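Local coordinates for AlgX/AlgJ SGNH hydrolase-like domain-containing protein (Eubacterium siraeum, PDB 4NZK) that is of unknown function but, as a DHHW-family member of the SGNH hydrolase clan, may be a hydrolase or acyl-transfer enzyme related to AlgX and AlgJ, at residues L76-G82 / T335-V339; N84-L89 / A343-K347; P108-Y114 / T153-Y158. All coordinates share one frame; numbering follows the deposited sequence. Where two conformers were deposited one is given.

Contact 1: residues L76-G82 / T335-V339; sequences LYGGGDG and TFSAV
A single water joins Gly82 to Val339: it accepts from Gly82 N at 3.0 Å and donates to Val339 O at 2.9 Å. The bridge lies where the loop after strand 70-75 gives way to helix 83-96, with Gly82 as N-cap, and it meets the short helix that directly follows strand 328-334 of the central sheet, in what is probably an SGNH-hydrolase-like alpha/beta fold. Tyr77 is the largest contributor from the loop. Its CG stands anti to the backbone N (chi1 -175°), which carries the ring along the loop toward the helix. There it meets Phe336 edge-to-face, with the edge of Tyr77 directed at the Phe336 face, centroids 5.1 Å apart and planes at 78°. Gly79 N lies over the centre of one Tyr77 face, so the loop folds back on its own phenol, and the ring of His126 stacks on Tyr77 as well. At its far end, Tyr77 OH sits against both methyls of Val339, 3.4 Å from CG1 and equally far from CG2, while its polar partner is Ser129 on helix 126-136. The same serine bonds Gly80 O, so helix 126-136 holds both the ring and the loop backbone. Gly80 has no CB, and Val339 CB occupies the space one would need; Gly80 O lies 3.6 Å from Val339 CG1. At the other end, Leu76 O approaches the Phe336 ring in its plane, 3.4 Å from CZ.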
ATOM      1  N   LEU A  76      -8.709  15.023  -3.028  1.00  9.80           N
ATOM      2  CA  LEU A  76     -10.135  14.955  -2.809  1.00  9.90           C
ATOM      3  C   LEU A  76     -10.693  13.713  -3.506  1.00 11.88           C
ATOM      4  O   LEU A  76     -10.244  13.323  -4.563  1.00 12.92           O
ATOM      5  CB  LEU A  76     -10.814  16.238  -3.300  1.00 12.17           C
ATOM      6  CG  LEU A  76     -10.295  17.495  -2.555  1.00 13.54           C
ATOM      7  CD1 LEU A  76     -10.733  18.776  -3.245  1.00 18.51           C
ATOM      8  CD2 LEU A  76     -10.669  17.525  -1.086  1.00 17.71           C
ATOM      9  N   TYR A  77     -11.713  13.127  -2.899  1.00 11.51           N
ATOM     10  CA  TYR A  77     -12.239  11.842  -3.359  1.00 11.67           C
ATOM     11  C   TYR A  77     -13.656  12.000  -3.864  1.00 12.44           C
ATOM     12  O   TYR A  77     -14.461  12.689  -3.223  1.00 13.18           O
ATOM     13  CB  TYR A  77     -12.208  10.849  -2.189  1.00 11.69           C
ATOM     14  CG  TYR A  77     -12.615   9.463  -2.576  1.00 11.04           C
ATOM     15  CD1 TYR A  77     -11.975   8.764  -3.607  1.00 12.48           C
ATOM     16  CD2 TYR A  77     -13.583   8.795  -1.867  1.00 12.38           C
ATOM     17  CE1 TYR A  77     -12.341   7.466  -3.934  1.00 14.24           C
ATOM     18  CE2 TYR A  77     -13.966   7.506  -2.207  1.00 12.36           C
ATOM     19  CZ  TYR A  77     -13.339   6.849  -3.235  1.00 12.54           C
ATOM     20  OH  TYR A  77     -13.679   5.581  -3.610  1.00 15.64           O
ATOM     21  N   GLY A  78     -13.946  11.339  -4.994  1.00 14.56           N
ATOM     22  CA  GLY A  78     -15.273  11.400  -5.616  1.00 16.47           C
ATOM     23  C   GLY A  78     -16.168  10.197  -5.391  1.00 15.27           C
ATOM     24  O   GLY A  78     -17.369  10.231  -5.684  1.00 19.64           O
ATOM     25  N   GLY A  79     -15.624   9.139  -4.817  1.00 14.40           N
ATOM     26  CA  GLY A  79     -16.409   7.946  -4.541  1.00 14.86           C
ATOM     27  C   GLY A  79     -16.349   6.912  -5.664  1.00 13.52           C
ATOM     28  O   GLY A  79     -15.635   7.061  -6.641  1.00 14.42           O
ATOM     29  N   GLY A  80     -17.112   5.835  -5.486  1.00 13.29           N
ATOM     30  CA  GLY A  80     -17.135   4.706  -6.426  1.00 13.69           C
ATOM     31  C   GLY A  80     -17.467   3.432  -5.698  1.00 12.32           C
ATOM     32  O   GLY A  80     -17.087   3.226  -4.533  1.00 13.30           O
ATOM     33  N   ASP A  81     -18.188   2.555  -6.401  1.00 11.95           N
ATOM     34  CA  ASP A  81     -18.672   1.351  -5.768  1.00 12.37           C
ATOM     35  C   ASP A  81     -17.677   0.200  -5.739  1.00 12.21           C
ATOM     36  O   ASP A  81     -17.864  -0.735  -4.981  1.00 14.42           O
ATOM     37  CB  ASP A  81     -20.048   0.907  -6.302  1.00 14.13           C
ATOM     38  CG  ASP A  81     -20.057   0.460  -7.745  1.00 16.61           C
ATOM     39  OD1 ASP A  81     -18.997   0.268  -8.414  1.00 17.58           O
ATOM     40  OD2 ASP A  81     -21.228   0.248  -8.204  1.00 25.57           O
ATOM     41  N   GLY A  82     -16.631   0.266  -6.571  1.00 10.36           N
ATOM     42  CA  GLY A  82     -15.642  -0.794  -6.645  1.00 12.00           C
ATOM     43  C   GLY A  82     -16.190  -2.123  -7.132  1.00 12.23           C
ATOM     44  O   GLY A  82     -15.631  -3.185  -6.837  1.00 11.76           O
ATOM     45  N   THR A 335      -8.105   3.506  -2.035  1.00  9.04           N
ATOM     46  CA  THR A 335      -9.445   3.572  -2.589  0.60 10.12           C
ATOM     47  C   THR A 335      -9.455   4.032  -4.033  1.00 11.90           C
ATOM     48  O   THR A 335     -10.171   3.484  -4.850  1.00 10.70           O
ATOM     49  CB  THR A 335     -10.345   4.475  -1.758  0.60 10.95           C
ATOM     50  OG1 THR A 335      -9.588   5.633  -1.371  0.60  9.80           O
ATOM     51  CG2 THR A 335     -10.884   3.728  -0.522  0.60 10.64           C
ATOM     52  N   PHE A 336      -8.667   5.052  -4.356  1.00 11.51           N
ATOM     53  CA  PHE A 336      -8.657   5.547  -5.727  1.00  9.68           C
ATOM     54  C   PHE A 336      -8.290   4.427  -6.716  1.00 11.07           C
ATOM     55  O   PHE A 336      -8.807   4.341  -7.817  1.00 13.10           O
ATOM     56  CB  PHE A 336      -7.639   6.657  -5.876  1.00 10.64           C
ATOM     57  CG  PHE A 336      -7.993   7.942  -5.195  1.00 11.05           C
ATOM     58  CD1 PHE A 336      -8.710   8.934  -5.876  1.00 13.22           C
ATOM     59  CD2 PHE A 336      -7.538   8.224  -3.922  1.00 13.50           C
ATOM     60  CE1 PHE A 336      -9.000  10.151  -5.273  1.00 12.84           C
ATOM     61  CE2 PHE A 336      -7.816   9.442  -3.331  1.00 13.34           C
ATOM     62  CZ  PHE A 336      -8.526  10.416  -4.007  1.00 12.40           C
ATOM     63  N   SER A 337      -7.357   3.572  -6.323  1.00 11.22           N
ATOM     64  CA  SER A 337      -6.963   2.461  -7.186  1.00 11.13           C
ATOM     65  C   SER A 337      -8.073   1.420  -7.294  1.00 12.25           C
ATOM     66  O   SER A 337      -8.371   0.948  -8.390  1.00 12.67           O
ATOM     67  CB  SER A 337      -5.715   1.764  -6.677  1.00 12.57           C
ATOM     68  OG  SER A 337      -4.593   2.563  -6.832  1.00 13.92           O
ATOM     69  N   ALA A 338      -8.696   1.061  -6.164  1.00 10.32           N
ATOM     70  CA  ALA A 338      -9.698   0.012  -6.178  1.00  9.97           C
ATOM     71  C   ALA A 338     -10.942   0.419  -6.942  1.00 11.28           C
ATOM     72  O   ALA A 338     -11.571  -0.437  -7.548  1.00 12.11           O
ATOM     73  CB  ALA A 338     -10.086  -0.366  -4.764  1.00 10.54           C
ATOM     74  N   VAL A 339     -11.329   1.695  -6.901  1.00 10.51           N
ATOM     75  CA  VAL A 339     -12.545   2.135  -7.577  1.00  9.54           C
ATOM     76  C   VAL A 339     -12.341   2.651  -9.002  1.00 10.88           C
ATOM     77  O   VAL A 339     -13.317   2.819  -9.743  1.00 14.89           O
ATOM     78  CB  VAL A 339     -13.363   3.152  -6.769  1.00 11.93           C
ATOM     79  CG1 VAL A 339     -13.606   2.641  -5.351  1.00 12.62           C
ATOM     80  CG2 VAL A 339     -12.706   4.532  -6.748  1.00 13.71           C
TER
HETATM   81  O   HOH W   1     -15.872   1.806  -8.977  1.00 14.89           O

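Contact 2: residues N84-L89 / A343-K347; sequences NYASYL and AEGIK
Tyr88 reaches from helix 83-96 across to helix 344-350 and touches it along its whole length. Its CB packs on Ile346 CG2 at 3.6 Å, the first step of a contact between two helices packed side by side against strand 328-334, in the central sheet of the alpha/beta domain. With CG anti to the carbonyl carbon (chi1 -55°), the ring leans back over its own helix, and Asn84 O lies above the centre of one face. The opposite face receives Lys347 in a CH-pi contact: CB stands 3.6 Å from the ring centroid, 9° off the normal. Beyond it the lysine chain runs out extended, its CD still beside Tyr88 CE1 and OH. Along the ring edge, CD2 meets Ala343 O, and CE2 and CZ meet the Glu344 carboxylate, whose plane is turned 80° from that of the ring. At the tip Tyr88 OH donates to Glu344 OE1 in a very short bond of 2.5 Å. The other oxygen, OE2, accepts from Asn84 ND2 at 3.0 Å in a nearly straight bond; OE2 lies close to the amide plane, but ND2 comes to its syn side from somewhat out of the carboxylate plane. Two donors one helical turn apart thus hold one carboxylate and fix its rotation. A phenylalanine in place of Tyr88 would probably leave Glu344 OE1 without its donor and the carboxylate freer to swing about its bond to Asn84. Below this polar rim, Tyr85, whose hydroxyl bonds Asn104, and Leu89 face Ile346, and Phe331 of strand 328-334 touches all three. Ile346 CD1 ends there 3.6 Å from Tyr85 CE1 and 3.7 Å from Leu89 CD1.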
ATOM      1  N   ASN A  84     -16.266  -3.511 -10.128  1.00 11.82           N
ATOM      2  CA  ASN A  84     -15.359  -4.246 -11.008  1.00 10.93           C
ATOM      3  C   ASN A  84     -14.273  -4.923 -10.196  1.00 11.37           C
ATOM      4  O   ASN A  84     -14.048  -6.111 -10.337  1.00 12.53           O
ATOM      5  CB  ASN A  84     -14.734  -3.342 -12.050  1.00 12.13           C
ATOM      6  CG  ASN A  84     -15.715  -2.886 -13.117  1.00 16.66           C
ATOM      7  OD1 ASN A  84     -16.902  -3.192 -13.108  1.00 20.74           O
ATOM      8  ND2 ASN A  84     -15.185  -2.180 -14.073  1.00 21.83           N
ATOM      9  N   TYR A  85     -13.619  -4.151  -9.336  1.00 10.30           N
ATOM     10  CA  TYR A  85     -12.572  -4.690  -8.454  1.00  9.51           C
ATOM     11  C   TYR A  85     -13.084  -5.917  -7.694  1.00  9.84           C
ATOM     12  O   TYR A  85     -12.412  -6.944  -7.666  1.00 10.73           O
ATOM     13  CB  TYR A  85     -12.176  -3.566  -7.466  1.00  9.25           C
ATOM     14  CG  TYR A  85     -11.207  -3.980  -6.396  1.00  9.90           C
ATOM     15  CD1 TYR A  85      -9.859  -4.058  -6.667  1.00 13.45           C
ATOM     16  CD2 TYR A  85     -11.627  -4.264  -5.099  1.00 10.86           C
ATOM     17  CE1 TYR A  85      -8.945  -4.408  -5.682  1.00 13.62           C
ATOM     18  CE2 TYR A  85     -10.710  -4.618  -4.105  1.00 11.29           C
ATOM     19  CZ  TYR A  85      -9.375  -4.693  -4.397  1.00 11.53           C
ATOM     20  OH  TYR A  85      -8.433  -5.053  -3.491  1.00 12.89           O
ATOM     21  N   ALA A  86     -14.234  -5.796  -7.050  1.00  9.94           N
ATOM     22  CA  ALA A  86     -14.745  -6.933  -6.263  1.00 10.61           C
ATOM     23  C   ALA A  86     -14.972  -8.138  -7.164  1.00 10.54           C
ATOM     24  O   ALA A  86     -14.636  -9.241  -6.787  1.00 12.04           O
ATOM     25  CB  ALA A  86     -16.039  -6.586  -5.537  1.00 11.61           C
ATOM     26  N   SER A  87     -15.526  -7.930  -8.351  1.00 11.71           N
ATOM     27  CA  SER A  87     -15.745  -9.034  -9.281  0.50 13.06           C
ATOM     28  C   SER A  87     -14.444  -9.709  -9.702  1.00 12.32           C
ATOM     29  O   SER A  87     -14.384 -10.931  -9.839  1.00 11.58           O
ATOM     30  CB  SER A  87     -16.523  -8.538 -10.501  0.50 13.93           C
ATOM     31  OG  SER A  87     -16.850  -9.597 -11.386  0.50 13.33           O
ATOM     32  N   TYR A  88     -13.396  -8.926  -9.904  1.00 11.70           N
ATOM     33  CA  TYR A  88     -12.106  -9.477 -10.273  1.00 11.98           C
ATOM     34  C   TYR A  88     -11.490 -10.288  -9.130  1.00 12.38           C
ATOM     35  O   TYR A  88     -10.908 -11.360  -9.343  1.00 11.69           O
ATOM     36  CB  TYR A  88     -11.153  -8.378 -10.727  1.00 12.50           C
ATOM     37  CG  TYR A  88     -11.672  -7.492 -11.850  1.00 13.00           C
ATOM     38  CD1 TYR A  88     -12.618  -7.946 -12.742  1.00 14.98           C
ATOM     39  CD2 TYR A  88     -11.206  -6.184 -11.988  1.00 12.40           C
ATOM     40  CE1 TYR A  88     -13.109  -7.135 -13.748  1.00 16.09           C
ATOM     41  CE2 TYR A  88     -11.683  -5.368 -12.999  1.00 16.52           C
ATOM     42  CZ  TYR A  88     -12.638  -5.851 -13.865  1.00 14.99           C
ATOM     43  OH  TYR A  88     -13.124  -5.030 -14.882  1.00 17.87           O
ATOM     44  N   LEU A  89     -11.546  -9.755  -7.927  1.00 11.85           N
ATOM     45  CA  LEU A  89     -11.071 -10.514  -6.761  1.00 10.14           C
ATOM     46  C   LEU A  89     -11.843 -11.812  -6.619  1.00 11.25           C
ATOM     47  O   LEU A  89     -11.269 -12.851  -6.315  1.00 11.16           O
ATOM     48  CB  LEU A  89     -11.205  -9.722  -5.440  1.00 11.51           C
ATOM     49  CG  LEU A  89      -9.956  -8.976  -5.029  1.00 15.72           C
ATOM     50  CD1 LEU A  89      -9.524  -7.935  -6.022  1.00 18.95           C
ATOM     51  CD2 LEU A  89     -10.189  -8.352  -3.682  1.00 14.34           C
ATOM     52  N   ALA A 343      -7.649  -0.876 -10.855  1.00 14.01           N
ATOM     53  CA  ALA A 343      -8.252  -2.151 -10.582  1.00 12.96           C
ATOM     54  C   ALA A 343      -8.380  -2.983 -11.840  1.00 13.38           C
ATOM     55  O   ALA A 343      -8.418  -4.202 -11.770  1.00 14.40           O
ATOM     56  CB  ALA A 343      -9.618  -1.930  -9.988  1.00 14.71           C
ATOM     57  N   GLU A 344      -8.488  -2.320 -12.994  1.00 13.84           N
ATOM     58  CA  GLU A 344      -8.622  -3.069 -14.243  1.00 14.11           C
ATOM     59  C   GLU A 344      -7.384  -3.911 -14.515  1.00 14.40           C
ATOM     60  O   GLU A 344      -7.440  -4.876 -15.297  1.00 15.19           O
ATOM     61  CB  GLU A 344      -8.915  -2.136 -15.420  1.00 15.58           C
ATOM     62  CG  GLU A 344     -10.203  -1.332 -15.237  1.00 20.95           C
ATOM     63  CD  GLU A 344     -11.438  -2.202 -14.944  1.00 19.88           C
ATOM     64  OE1 GLU A 344     -11.629  -3.235 -15.629  1.00 21.71           O
ATOM     65  OE2 GLU A 344     -12.222  -1.880 -14.016  1.00 20.31           O
ATOM     66  N   GLY A 345      -6.267  -3.587 -13.858  1.00 15.83           N
ATOM     67  CA  GLY A 345      -5.060  -4.399 -14.009  1.00 14.22           C
ATOM     68  C   GLY A 345      -5.235  -5.815 -13.490  1.00 15.40           C
ATOM     69  O   GLY A 345      -4.541  -6.766 -13.913  1.00 15.39           O
ATOM     70  N   ILE A 346      -6.145  -5.980 -12.551  1.00 15.87           N
ATOM     71  CA  ILE A 346      -6.399  -7.302 -12.039  1.00 14.46           C
ATOM     72  C   ILE A 346      -6.963  -8.146 -13.194  1.00 15.75           C
ATOM     73  O   ILE A 346      -6.522  -9.266 -13.403  1.00 15.89           O
ATOM     74  CB  ILE A 346      -7.299  -7.285 -10.802  1.00 14.47           C
ATOM     75  CG1 ILE A 346      -6.632  -6.434  -9.693  1.00 15.94           C
ATOM     76  CG2 ILE A 346      -7.581  -8.714 -10.328  1.00 15.55           C
ATOM     77  CD1 ILE A 346      -7.552  -6.093  -8.513  1.00 17.27           C
ATOM     78  N   LYS A 347      -7.933  -7.601 -13.924  1.00 14.08           N
ATOM     79  CA  LYS A 347      -8.552  -8.321 -15.037  1.00 16.28           C
ATOM     80  C   LYS A 347      -7.568  -8.459 -16.189  1.00 17.13           C
ATOM     81  O   LYS A 347      -7.362  -9.547 -16.702  1.00 18.13           O
ATOM     82  CB  LYS A 347      -9.807  -7.585 -15.509  1.00 17.77           C
ATOM     83  CG  LYS A 347     -10.442  -8.245 -16.718  1.00 21.19           C
ATOM     84  CD  LYS A 347     -11.635  -7.495 -17.256  1.00 28.40           C
ATOM     85  CE  LYS A 347     -12.132  -8.225 -18.507  1.00 31.64           C
ATOM     86  NZ  LYS A 347     -13.392  -7.660 -19.065  1.00 52.96           N
TER

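Contact 3: residues P108-Y114 / T153-Y158; sequences PTAGAYY and TNEYIY
Tyr158 is wedged against the backbone of Pro108 to Ala110, and this is the tight half of the contact. Its hydroxyl donates to Pro108 O at 2.7 Å, coming from well above the carbonyl plane. Ala110 CA lies over one face of the ring, 4.0 Å from the centroid, in a CH-pi contact, and Ala110 CB reaches CD2. Tyr113 comes in obliquely, ring planes at 49°, with its CE2 3.8 Å from Tyr158 CE1; its own hydroxyl is taken up by Tyr146 O on helix 145-150. Tyr114 CE2 closes on Tyr158 CD1, which lies at the edge of the Tyr114 ring. A chi1 of -65° sets that ring beside the backbone N and sends its hydroxyl across to 153-158. There Tyr114 OH donates to Thr153 O at 2.6 Å, slightly tilted from the carbonyl plane, and rests against Ile157 CG1. The weakly bonded helix 111-114 follows strand 101-107 of the central sheet, and Ala110 O accepts the amides of both Tyr113 and Tyr114 at its start. Across from it, 153-158 runs just ahead of the DHHW sequence that names the family, whose Trp165 packs on Tyr158; as in the related AlgX and AlgJ, this signature probably belongs to the active site. The rest of the contact is looser. A water bridges the segments, donating to Tyr114 OH at 2.9 Å and accepting from Tyr158 N. Thr153 meets Tyr113 through its CG2 methyl, 3.7 Å from CG, and Asn154 next to it is exposed.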
ATOM      1  N   PRO A 108      -7.859   4.073   2.846  1.00 10.09           N
ATOM      2  CA  PRO A 108      -8.108   5.419   2.384  1.00 10.37           C
ATOM      3  C   PRO A 108      -6.810   6.201   2.287  1.00 10.87           C
ATOM      4  O   PRO A 108      -5.784   5.769   2.783  1.00 11.26           O
ATOM      5  CB  PRO A 108      -8.952   6.004   3.497  1.00 13.63           C
ATOM      6  CG  PRO A 108      -8.446   5.329   4.700  1.00 13.97           C
ATOM      7  CD  PRO A 108      -8.130   3.923   4.292  1.00 11.20           C
ATOM      8  N   THR A 109      -6.896   7.344   1.619  1.00 11.73           N
ATOM      9  CA  THR A 109      -5.866   8.348   1.635  1.00 11.71           C
ATOM     10  C   THR A 109      -6.169   9.333   2.775  1.00 10.63           C
ATOM     11  O   THR A 109      -7.181   9.193   3.504  1.00 11.17           O
ATOM     12  CB  THR A 109      -5.777   9.044   0.282  1.00 11.92           C
ATOM     13  OG1 THR A 109      -7.058   9.612  -0.027  1.00 11.68           O
ATOM     14  CG2 THR A 109      -5.360   8.058  -0.815  1.00 13.38           C
ATOM     15  N   ALA A 110      -5.278  10.296   2.972  1.00 11.03           N
ATOM     16  CA  ALA A 110      -5.336  11.133   4.167  1.00 10.52           C
ATOM     17  C   ALA A 110      -6.637  11.888   4.352  1.00 11.64           C
ATOM     18  O   ALA A 110      -7.021  12.191   5.467  1.00 12.62           O
ATOM     19  CB  ALA A 110      -4.158  12.101   4.215  1.00 14.37           C
ATOM     20  N   GLY A 111      -7.307  12.221   3.244  1.00 10.72           N
ATOM     21  CA  GLY A 111      -8.521  12.996   3.286  1.00 12.62           C
ATOM     22  C   GLY A 111      -9.649  12.319   4.018  1.00 11.66           C
ATOM     23  O   GLY A 111     -10.621  12.984   4.415  1.00 15.14           O
ATOM     24  N   ALA A 112      -9.573  11.003   4.212  1.00 11.21           N
ATOM     25  CA  ALA A 112     -10.591  10.361   5.051  1.00 11.52           C
ATOM     26  C   ALA A 112     -10.590  10.872   6.493  1.00 12.13           C
ATOM     27  O   ALA A 112     -11.645  10.866   7.162  1.00 14.54           O
ATOM     28  CB  ALA A 112     -10.377   8.884   5.112  1.00 11.81           C
ATOM     29  N   TYR A 113      -9.412  11.291   6.964  1.00 12.42           N
ATOM     30  CA  TYR A 113      -9.232  11.641   8.353  1.00 13.36           C
ATOM     31  C   TYR A 113      -8.887  13.095   8.653  1.00 13.92           C
ATOM     32  O   TYR A 113      -9.197  13.584   9.734  1.00 16.58           O
ATOM     33  CB  TYR A 113      -8.122  10.783   8.957  1.00 12.79           C
ATOM     34  CG  TYR A 113      -8.276   9.301   8.702  1.00 13.75           C
ATOM     35  CD1 TYR A 113      -9.343   8.605   9.233  1.00 13.37           C
ATOM     36  CD2 TYR A 113      -7.357   8.606   7.965  1.00 12.61           C
ATOM     37  CE1 TYR A 113      -9.515   7.241   8.981  1.00 12.88           C
ATOM     38  CE2 TYR A 113      -7.497   7.242   7.724  1.00 13.27           C
ATOM     39  CZ  TYR A 113      -8.586   6.557   8.246  1.00 13.27           C
ATOM     40  OH  TYR A 113      -8.709   5.217   7.983  1.00 13.82           O
ATOM     41  N   TYR A 114      -8.212  13.761   7.722  1.00 11.98           N
ATOM     42  CA  TYR A 114      -7.588  15.052   7.980  1.00 14.36           C
ATOM     43  C   TYR A 114      -8.131  16.255   7.214  1.00 14.05           C
ATOM     44  O   TYR A 114      -7.595  17.342   7.358  1.00 17.57           O
ATOM     45  CB  TYR A 114      -6.103  14.922   7.673  1.00 13.40           C
ATOM     46  CG  TYR A 114      -5.400  13.962   8.621  1.00 14.18           C
ATOM     47  CD1 TYR A 114      -5.155  14.306   9.933  1.00 15.67           C
ATOM     48  CD2 TYR A 114      -4.979  12.735   8.205  1.00 12.84           C
ATOM     49  CE1 TYR A 114      -4.501  13.438  10.798  1.00 16.16           C
ATOM     50  CE2 TYR A 114      -4.305  11.868   9.051  1.00 12.79           C
ATOM     51  CZ  TYR A 114      -4.078  12.218  10.352  1.00 13.76           C
ATOM     52  OH  TYR A 114      -3.411  11.323  11.146  1.00 13.13           O
ATOM     53  N   THR A 153      -4.997   8.350  14.369  1.00 11.46           N
ATOM     54  CA  THR A 153      -4.887   9.613  13.617  1.00 13.71           C
ATOM     55  C   THR A 153      -4.118  10.728  14.354  1.00 13.01           C
ATOM     56  O   THR A 153      -3.685  11.696  13.743  1.00 14.78           O
ATOM     57  CB  THR A 153      -6.254  10.128  13.170  1.00 14.13           C
ATOM     58  OG1 THR A 153      -7.119  10.261  14.298  1.00 17.54           O
ATOM     59  CG2 THR A 153      -6.836   9.208  12.119  1.00 15.95           C
ATOM     60  N   ASN A 154      -3.960  10.623  15.670  1.00 12.57           N
ATOM     61  CA  ASN A 154      -3.110  11.560  16.373  1.00 13.69           C
ATOM     62  C   ASN A 154      -1.625  11.356  16.146  1.00 13.64           C
ATOM     63  O   ASN A 154      -0.800  12.216  16.521  1.00 19.19           O
ATOM     64  CB  ASN A 154      -3.420  11.538  17.867  1.00 16.30           C
ATOM     65  CG  ASN A 154      -4.784  12.121  18.188  1.00 23.70           C
ATOM     66  OD1 ASN A 154      -5.308  12.980  17.463  1.00 25.67           O
ATOM     67  ND2 ASN A 154      -5.333  11.715  19.291  1.00 29.62           N
ATOM     68  N   GLU A 155      -1.269  10.214  15.553  1.00 12.57           N
ATOM     69  CA  GLU A 155       0.089   9.891  15.247  1.00 11.75           C
ATOM     70  C   GLU A 155       0.450  10.318  13.817  1.00 12.40           C
ATOM     71  O   GLU A 155      -0.416  10.724  13.043  1.00 12.64           O
ATOM     72  CB  GLU A 155       0.329   8.396  15.452  1.00 13.86           C
ATOM     73  CG  GLU A 155       0.063   7.922  16.888  1.00 14.64           C
ATOM     74  CD  GLU A 155      -0.085   6.432  16.966  1.00 14.93           C
ATOM     75  OE1 GLU A 155       0.770   5.726  16.386  1.00 18.01           O
ATOM     76  OE2 GLU A 155      -1.093   5.971  17.568  1.00 15.27           O
ATOM     77  N   TYR A 156       1.726  10.229  13.465  1.00 12.92           N
ATOM     78  CA  TYR A 156       2.209  10.690  12.150  1.00 12.22           C
ATOM     79  C   TYR A 156       2.099   9.501  11.173  1.00 12.48           C
ATOM     80  O   TYR A 156       3.088   8.939  10.694  1.00 11.37           O
ATOM     81  CB  TYR A 156       3.641  11.180  12.290  1.00 13.73           C
ATOM     82  CG  TYR A 156       4.217  12.039  11.177  1.00 12.33           C
ATOM     83  CD1 TYR A 156       3.574  12.222   9.952  1.00 12.55           C
ATOM     84  CD2 TYR A 156       5.437  12.656  11.361  1.00 14.08           C
ATOM     85  CE1 TYR A 156       4.130  13.024   8.959  1.00 12.69           C
ATOM     86  CE2 TYR A 156       5.999  13.453  10.383  1.00 14.56           C
ATOM     87  CZ  TYR A 156       5.348  13.634   9.183  1.00 16.21           C
ATOM     88  OH  TYR A 156       5.959  14.432   8.238  1.00 14.77           O
ATOM     89  N   ILE A 157       0.852   9.170  10.857  1.00 12.15           N
ATOM     90  CA  ILE A 157       0.547   7.992  10.060  1.00 10.65           C
ATOM     91  C   ILE A 157       0.465   8.284   8.568  1.00 11.45           C
ATOM     92  O   ILE A 157       0.632   7.384   7.730  1.00 11.76           O
ATOM     93  CB  ILE A 157      -0.740   7.273  10.519  1.00 10.79           C
ATOM     94  CG1 ILE A 157      -1.897   8.248  10.685  1.00 12.22           C
ATOM     95  CG2 ILE A 157      -0.434   6.499  11.805  1.00 10.02           C
ATOM     96  CD1 ILE A 157      -3.243   7.543  10.689  1.00 13.19           C
ATOM     97  N   TYR A 158       0.206   9.549   8.233  1.00 10.16           N
ATOM     98  CA  TYR A 158       0.151   9.972   6.833  1.00  9.73           C
ATOM     99  C   TYR A 158       1.130  11.107   6.583  1.00 13.70           C
ATOM    100  O   TYR A 158       1.403  11.910   7.445  1.00 13.68           O
ATOM    101  CB  TYR A 158      -1.252  10.429   6.410  1.00  9.64           C
ATOM    102  CG  TYR A 158      -2.217   9.312   6.096  1.00 10.47           C
ATOM    103  CD1 TYR A 158      -3.000   8.729   7.087  1.00 12.52           C
ATOM    104  CD2 TYR A 158      -2.327   8.823   4.768  1.00 11.19           C
ATOM    105  CE1 TYR A 158      -3.843   7.700   6.783  1.00 12.65           C
ATOM    106  CE2 TYR A 158      -3.210   7.792   4.468  1.00 11.37           C
ATOM    107  CZ  TYR A 158      -3.957   7.245   5.497  1.00 10.85           C
ATOM    108  OH  TYR A 158      -4.835   6.186   5.302  1.00 13.15           O
TER
HETATM  109  O   HOH W   2      -0.732  11.667  10.014  1.00 13.60           O

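Overall arrangement
From the N terminus, the loop 76-82 and helix 83-96 come first, supplying the early halves of contacts 1 and 2. Contact 3 then closes a short loop, 108-114 with 153-158, nested inside both of the long ones. These close only near the C terminus, at 335-339 for contact 1 and 343-347 for contact 2, so the two cross. Contacts 1 and 2 adjoin, Ala338 O lying 3.2 Å from Tyr85 CB; contact 3 meets contact 1 where Phe336 CE2 approaches Thr109 OG1. Together they tie the segments following the adjacent parallel strands 101-107 and 328-334 to helix 83-96 and to the loop before helix 167-180.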